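Local atomic coordinates of sugar kinase MJ0406 (Methanococcus jannaschii, PDB entry 2C4E), a protein that catalyses ATP-dependent phosphorylation of nucleosides, preferring inosine, guanosine and cytidine, to give nucleoside monophosphates, working with magnesium or manganese. Residues Y67-N71 with S72-R76; Y89-E92 with E93-T96; N198-I201 with D202-L205. All coordinates share one frame; numbering follows the deposited sequence.

Contact 1 of 3, residues Y67-N71 with S72-R76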
# COMPACT_ATOMS: atom_id res chain seq x y z
N TYR A 67 1.02 17.00 -2.24
CA TYR A 67 0.66 17.82 -1.07
C TYR A 67 1.23 17.28 0.24
O TYR A 67 1.31 18.03 1.24
CB TYR A 67 -0.87 17.97 -0.96
CG TYR A 67 -1.66 16.67 -0.82
CD1 TYR A 67 -1.69 15.97 0.39
CD2 TYR A 67 -2.40 16.14 -1.89
CE1 TYR A 67 -2.41 14.78 0.53
CE2 TYR A 67 -3.13 14.95 -1.76
CZ TYR A 67 -3.13 14.28 -0.55
OH TYR A 67 -3.84 13.10 -0.41
N ASP A 68 1.60 15.99 0.25
CA ASP A 68 2.19 15.35 1.43
C ASP A 68 3.71 15.41 1.45
O ASP A 68 4.34 14.90 2.38
CB ASP A 68 1.70 13.90 1.57
CG ASP A 68 2.19 13.00 0.44
OD1 ASP A 68 2.53 13.53 -0.64
OD2 ASP A 68 2.26 11.76 0.55
N PHE A 69 4.30 16.00 0.42
CA PHE A 69 5.73 16.28 0.42
C PHE A 69 6.01 17.53 1.24
O PHE A 69 6.93 17.54 2.05
CB PHE A 69 6.23 16.51 -1.01
CG PHE A 69 7.72 16.32 -1.17
CD1 PHE A 69 8.25 15.05 -1.33
CD2 PHE A 69 8.58 17.41 -1.17
CE1 PHE A 69 9.62 14.87 -1.50
CE2 PHE A 69 9.95 17.23 -1.32
CZ PHE A 69 10.47 15.96 -1.49
N LYS A 70 5.20 18.57 1.02
CA LYS A 70 5.34 19.86 1.71
C LYS A 70 5.50 19.69 3.23
O LYS A 70 4.61 19.16 3.90
CB LYS A 70 4.12 20.76 1.42
CG LYS A 70 4.38 21.90 0.44
CD LYS A 70 3.17 22.15 -0.45
CE LYS A 70 3.34 23.39 -1.31
NZ LYS A 70 2.43 23.38 -2.49
N ASN A 71 6.65 20.14 3.74
CA ASN A 71 6.97 20.12 5.17
C ASN A 71 7.19 18.72 5.75
O ASN A 71 7.40 18.57 6.96
CB ASN A 71 5.91 20.86 6.00
CG ASN A 71 5.56 22.23 5.43
OD1 ASN A 71 4.43 22.69 5.57
ND2 ASN A 71 6.53 22.89 4.80
N SER A 72 7.17 17.69 4.90
CA SER A 72 7.22 16.31 5.36
C SER A 72 8.66 15.87 5.55
O SER A 72 9.60 16.63 5.30
CB SER A 72 6.50 15.38 4.39
OG SER A 72 5.75 14.39 5.08
N GLY A 73 8.83 14.63 6.01
CA GLY A 73 10.15 14.10 6.28
C GLY A 73 11.08 14.29 5.09
O GLY A 73 12.23 14.68 5.26
N TYR A 74 10.56 14.05 3.90
CA TYR A 74 11.41 14.00 2.71
C TYR A 74 11.97 15.38 2.34
O TYR A 74 13.15 15.50 2.01
CB TYR A 74 10.64 13.40 1.53
CG TYR A 74 11.49 12.61 0.53
CD1 TYR A 74 10.91 11.65 -0.29
CD2 TYR A 74 12.88 12.81 0.42
CE1 TYR A 74 11.66 10.93 -1.20
CE2 TYR A 74 13.63 12.09 -0.48
CZ TYR A 74 13.03 11.16 -1.29
OH TYR A 74 13.78 10.44 -2.17
N GLU A 75 11.13 16.41 2.40
CA GLU A 75 11.55 17.76 2.04
C GLU A 75 12.65 18.31 2.93
O GLU A 75 13.63 18.85 2.44
CB GLU A 75 10.36 18.71 2.06
CG GLU A 75 10.69 20.12 1.62
CD GLU A 75 9.49 21.03 1.71
OE1 GLU A 75 9.35 21.73 2.74
OE2 GLU A 75 8.69 21.03 0.76
N ARG A 76 12.48 18.18 4.25
CA ARG A 76 13.49 18.63 5.22
C ARG A 76 14.79 17.86 5.06
O ARG A 76 15.88 18.44 5.16
CB ARG A 76 12.96 18.48 6.65
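Phe-69 lays its ring over the first turn of the helix that starts four residues later, overlapping the backbone and side-chain roots of Tyr-74 and Glu-75. Glu-75 N lies 3.9 Å above one face of the Phe-69 ring, displaced toward its rim, while Phe-69 CE1 comes within 3.5 Å of Tyr-74 CB. The two aromatic rings meet obliquely, their planes at 40°. Phe-69 is directed there by a CG anti to the backbone N (chi1 -159°).

The backbone between these residues folds as a type II beta turn from Phe-69 to Ser-72, with Asn-71 at positive phi; its closing bond, Ser-72 N to Phe-69 O, measures 2.9 Å. Ser-72 occupies the N-cap position, but its side chain makes no capping bond. Instead the extended side chain of Glu-75 reaches back beyond it, and Asn-71 N gives Glu-75 OE1 a weak hydrogen bond of 3.3 Å. The other carboxylate oxygen, OE2, is bonded to Tyr-90 OH.

The side chains of Tyr-74 and the substrate-binding Asn-47 are about 5 Å apart. Phe-69 also packs on Thr-14, Leu-88 and Thr-96; Asp-68 OD1 is hydrogen-bonded to Thr-96 OG1, and its OD2 forms a salt bridge with Lys-98. The turn thus joins strand 64-65 to helix 73-80, where Tyr-74 stacks on Tyr-41, near the end of strand 33-42, and its hydroxyl bonds Gly-42 O.

Contact 2 of 3, residues Y89-E92 with E93-T96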
# COMPACT_ATOMS: atom_id res chain seq x y z
N TYR A 89 8.11 20.49 -8.72
CA TYR A 89 6.72 20.87 -8.87
C TYR A 89 5.93 20.27 -7.71
O TYR A 89 5.99 19.06 -7.49
CB TYR A 89 6.15 20.37 -10.20
CG TYR A 89 4.70 20.74 -10.37
CD1 TYR A 89 3.68 19.88 -9.96
CD2 TYR A 89 4.34 21.99 -10.88
CE1 TYR A 89 2.34 20.23 -10.09
CE2 TYR A 89 3.00 22.35 -11.02
CZ TYR A 89 2.02 21.47 -10.62
OH TYR A 89 0.69 21.81 -10.75
N TYR A 90 5.21 21.11 -6.97
CA TYR A 90 4.41 20.67 -5.84
C TYR A 90 2.94 20.65 -6.24
O TYR A 90 2.37 21.69 -6.60
CB TYR A 90 4.58 21.62 -4.65
CG TYR A 90 5.87 21.43 -3.89
CD1 TYR A 90 7.09 21.89 -4.39
CD2 TYR A 90 5.87 20.80 -2.64
CE1 TYR A 90 8.27 21.72 -3.67
CE2 TYR A 90 7.03 20.63 -1.92
CZ TYR A 90 8.23 21.09 -2.44
OH TYR A 90 9.38 20.91 -1.71
N SER A 91 2.32 19.47 -6.20
CA SER A 91 0.92 19.32 -6.54
C SER A 91 0.04 19.68 -5.34
O SER A 91 0.38 19.35 -4.21
CB SER A 91 0.63 17.88 -6.98
OG SER A 91 -0.73 17.74 -7.36
N GLU A 92 -1.07 20.35 -5.61
CA GLU A 92 -2.06 20.67 -4.59
C GLU A 92 -3.05 19.52 -4.42
O GLU A 92 -3.59 19.31 -3.33
CB GLU A 92 -2.83 21.96 -4.97
CG GLU A 92 -1.95 23.16 -5.28
CD GLU A 92 -2.74 24.43 -5.55
OE1 GLU A 92 -3.47 24.48 -6.58
OE2 GLU A 92 -2.66 25.38 -4.74
N GLU A 93 -3.28 18.77 -5.50
CA GLU A 93 -4.37 17.79 -5.58
C GLU A 93 -3.94 16.33 -5.34
O GLU A 93 -4.66 15.56 -4.68
CB GLU A 93 -5.09 17.91 -6.94
CG GLU A 93 -4.16 18.05 -8.15
CD GLU A 93 -4.85 17.77 -9.48
OE1 GLU A 93 -5.94 17.16 -9.48
OE2 GLU A 93 -4.31 18.17 -10.53
N GLU A 94 -2.79 15.97 -5.90
CA GLU A 94 -2.28 14.61 -5.87
C GLU A 94 -1.33 14.44 -4.70
O GLU A 94 -0.67 15.40 -4.29
CB GLU A 94 -1.55 14.28 -7.20
CG GLU A 94 -2.34 14.63 -8.48
CD GLU A 94 -3.71 13.97 -8.52
OE1 GLU A 94 -3.86 12.83 -7.99
OE2 GLU A 94 -4.65 14.58 -9.06
N GLU A 95 -1.22 13.21 -4.19
CA GLU A 95 -0.11 12.82 -3.29
C GLU A 95 1.20 12.45 -4.04
O GLU A 95 1.18 12.20 -5.25
CB GLU A 95 -0.50 11.64 -2.41
CG GLU A 95 -0.60 10.29 -3.12
CD GLU A 95 -1.30 9.24 -2.26
OE1 GLU A 95 -0.69 8.74 -1.28
OE2 GLU A 95 -2.48 8.92 -2.53
N THR A 96 2.31 12.40 -3.28
CA THR A 96 3.65 12.05 -3.79
C THR A 96 3.68 10.60 -4.30
O THR A 96 3.09 9.74 -3.65
CB THR A 96 4.69 12.21 -2.64
OG1 THR A 96 4.66 13.55 -2.13
CG2 THR A 96 6.15 11.99 -3.13
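Ser-91 turns its hydroxyl onto the two peptide nitrogens that follow Glu-92. Glu-94 N donates to Ser-91 OG over 3.1 Å with a nearly straight N-H...O angle of 165°, whereas Glu-93 N reaches the same Ser-91 OG at 3.3 Å and 139°, a weak bond. With OG anti to its own backbone N (chi1 -178°), the oxygen sits beside the carbonyl carbon and faces the chain as it bends back. A third partner, His-120 NE2, is also hydrogen-bonded to this buried oxygen. An alanine here would remove OG and is likely to leave Glu-94 N without its side-chain acceptor and His-120 NE2 without this partner.

Glu-93 OE1 and Glu-94 OE2 stand 2.9 Å apart, both acceptors, so one carboxylate may have a raised pKa; Lys-119, in a salt bridge with Glu-93 OE2, probably offsets part of the negative charge. Backbone hydrogen bonds pair Ser-91 with Val-65 and Glu-94 with Tyr-67.

The bond from the N-H two residues on, which marks an ST turn, is weak here, and the one three residues on carries most of the grip; this turn ends strand 89-90 and leads toward strand 98-103 of the four-stranded sheet that forms the lid in the ribokinase fold.

Contact 3 of 3, residues N198-I201 with D202-L205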
# COMPACT_ATOMS: atom_id res chain seq x y z
N ASN A 198 16.85 -3.57 -33.47
CA ASN A 198 17.81 -4.32 -34.29
C ASN A 198 19.19 -3.66 -34.24
O ASN A 198 19.86 -3.47 -35.25
CB ASN A 198 17.33 -4.53 -35.74
CG ASN A 198 18.22 -5.51 -36.53
OD1 ASN A 198 18.74 -6.49 -35.98
ND2 ASN A 198 18.39 -5.25 -37.82
N PHE A 199 19.61 -3.32 -33.02
CA PHE A 199 20.92 -2.71 -32.79
C PHE A 199 21.93 -3.71 -32.27
O PHE A 199 21.62 -4.53 -31.39
CB PHE A 199 20.80 -1.60 -31.74
CG PHE A 199 20.51 -0.24 -32.31
CD1 PHE A 199 20.80 0.89 -31.56
CD2 PHE A 199 19.93 -0.07 -33.56
CE1 PHE A 199 20.53 2.16 -32.04
CE2 PHE A 199 19.67 1.22 -34.05
CZ PHE A 199 19.98 2.32 -33.28
N GLU A 200 23.14 -3.63 -32.80
CA GLU A 200 24.32 -4.19 -32.17
C GLU A 200 25.03 -3.02 -31.47
O GLU A 200 24.61 -1.86 -31.58
CB GLU A 200 25.24 -4.82 -33.22
CG GLU A 200 24.65 -6.04 -33.92
CD GLU A 200 25.42 -6.42 -35.18
OE1 GLU A 200 25.37 -5.65 -36.16
OE2 GLU A 200 26.08 -7.49 -35.19
N ILE A 201 26.08 -3.34 -30.72
CA ILE A 201 26.80 -2.35 -29.94
C ILE A 201 27.24 -1.16 -30.81
O ILE A 201 27.10 -0.01 -30.40
CB ILE A 201 28.00 -3.02 -29.22
CG1 ILE A 201 27.46 -3.79 -28.00
CG2 ILE A 201 29.04 -1.97 -28.76
CD1 ILE A 201 28.30 -4.96 -27.57
N ASP A 202 27.73 -1.44 -32.01
CA ASP A 202 28.26 -0.39 -32.88
C ASP A 202 27.16 0.58 -33.31
O ASP A 202 27.44 1.77 -33.52
CB ASP A 202 28.97 -0.99 -34.10
CG ASP A 202 30.36 -1.52 -33.77
OD1 ASP A 202 31.04 -1.99 -34.70
OD2 ASP A 202 30.86 -1.51 -32.63
N ASP A 203 25.93 0.09 -33.45
CA ASP A 203 24.79 0.97 -33.72
C ASP A 203 24.51 1.95 -32.59
O ASP A 203 24.18 3.10 -32.86
CB ASP A 203 23.53 0.17 -34.03
CG ASP A 203 23.70 -0.74 -35.22
OD1 ASP A 203 23.81 -0.23 -36.36
OD2 ASP A 203 23.77 -1.98 -35.12
N TYR A 204 24.58 1.50 -31.34
CA TYR A 204 24.48 2.44 -30.22
C TYR A 204 25.58 3.46 -30.29
O TYR A 204 25.34 4.65 -30.03
CB TYR A 204 24.59 1.73 -28.88
CG TYR A 204 23.41 0.89 -28.55
CD1 TYR A 204 23.42 -0.48 -28.79
CD2 TYR A 204 22.28 1.44 -27.97
CE1 TYR A 204 22.33 -1.27 -28.47
CE2 TYR A 204 21.19 0.67 -27.64
CZ TYR A 204 21.22 -0.70 -27.90
OH TYR A 204 20.14 -1.49 -27.56
N LEU A 205 26.78 3.02 -30.61
CA LEU A 205 27.94 3.91 -30.54
C LEU A 205 28.00 4.93 -31.68
O LEU A 205 28.78 5.87 -31.62
CB LEU A 205 29.24 3.10 -30.48
CG LEU A 205 29.41 2.27 -29.21
CD1 LEU A 205 30.60 1.33 -29.37
CD2 LEU A 205 29.59 3.15 -28.01
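Phe-199 and Tyr-204 pair across the start of helix 201-205 as a hydrophobic staple: with Glu-200 as N-cap, they are the residue just before the cap and the fourth residue beyond it. Alongside runs one half of a capping box, in which Asp-203, the third helical residue, reaches back to the cap.

The hydrogen bonds are evidence for that half. Glu-200 N donates to Asp-203 OD2 at 2.9 Å and 165°, using the anti lone pair of the carboxylate oxygen. Asp-203 is aimed at it by a CG anti to the carbonyl carbon (chi1 -59°). Glu-200 O in return receives Asp-203 N and Tyr-204 N, both weakly, and Leu-205 N bonds Ile-201 O at 3.1 Å, as in a regular helical turn. Glu-200 OE1 stands 4.1 Å from Asp-203 OD2, a pair of like charges that may make it costlier for both to be ionised.

The ring contacts are of two kinds. Asp-203 CB makes a CH-pi contact over one face of Phe-199, 3.6 Å from the ring centroid and close to the ring normal. Phe-199 then presents its edge to the face of Tyr-204 in a T-shaped pair, the planes at 89° and the centroids 5.1 Å apart.

Aliphatic packing completes the turn: Ile-201 CG2 and Leu-205 CD1 lie 3.7 Å apart, their side chains running side by side.

Outside the turn, Tyr-204 is packed against helices 187-197 and 170-178 and strand 182-186, with its OH bonded to Ser-194 OG, so Tyr-204 joins the short helix to the flank of the large sheet. At the heart of the T-shaped pair, Phe-199 CD1 stands 3.7 Å above the centre of the Tyr-204 ring.

In the fold
From the N terminus, contact 1 comes first, closing the loop between strand 64-65 and helix 73-80. Contact 2 closes the bend that leaves strand 89-90, which lies parallel to strand 64-65, so the contacts follow the two parallel strands of a beta-alpha-beta unit, contact 1 after the first and contact 2 after the second. Their centres are 11 Å apart and they touch directly, through polar pairs and through packing of Tyr-67 on Glu-93. Contact 3 closes the loop between helices 187-197 and 201-205, beside the large sheet, with its nearest atoms about 28 Å from contact 1 and on the opposite side of the chain's centre. All three follow in series; none nests within or crosses another.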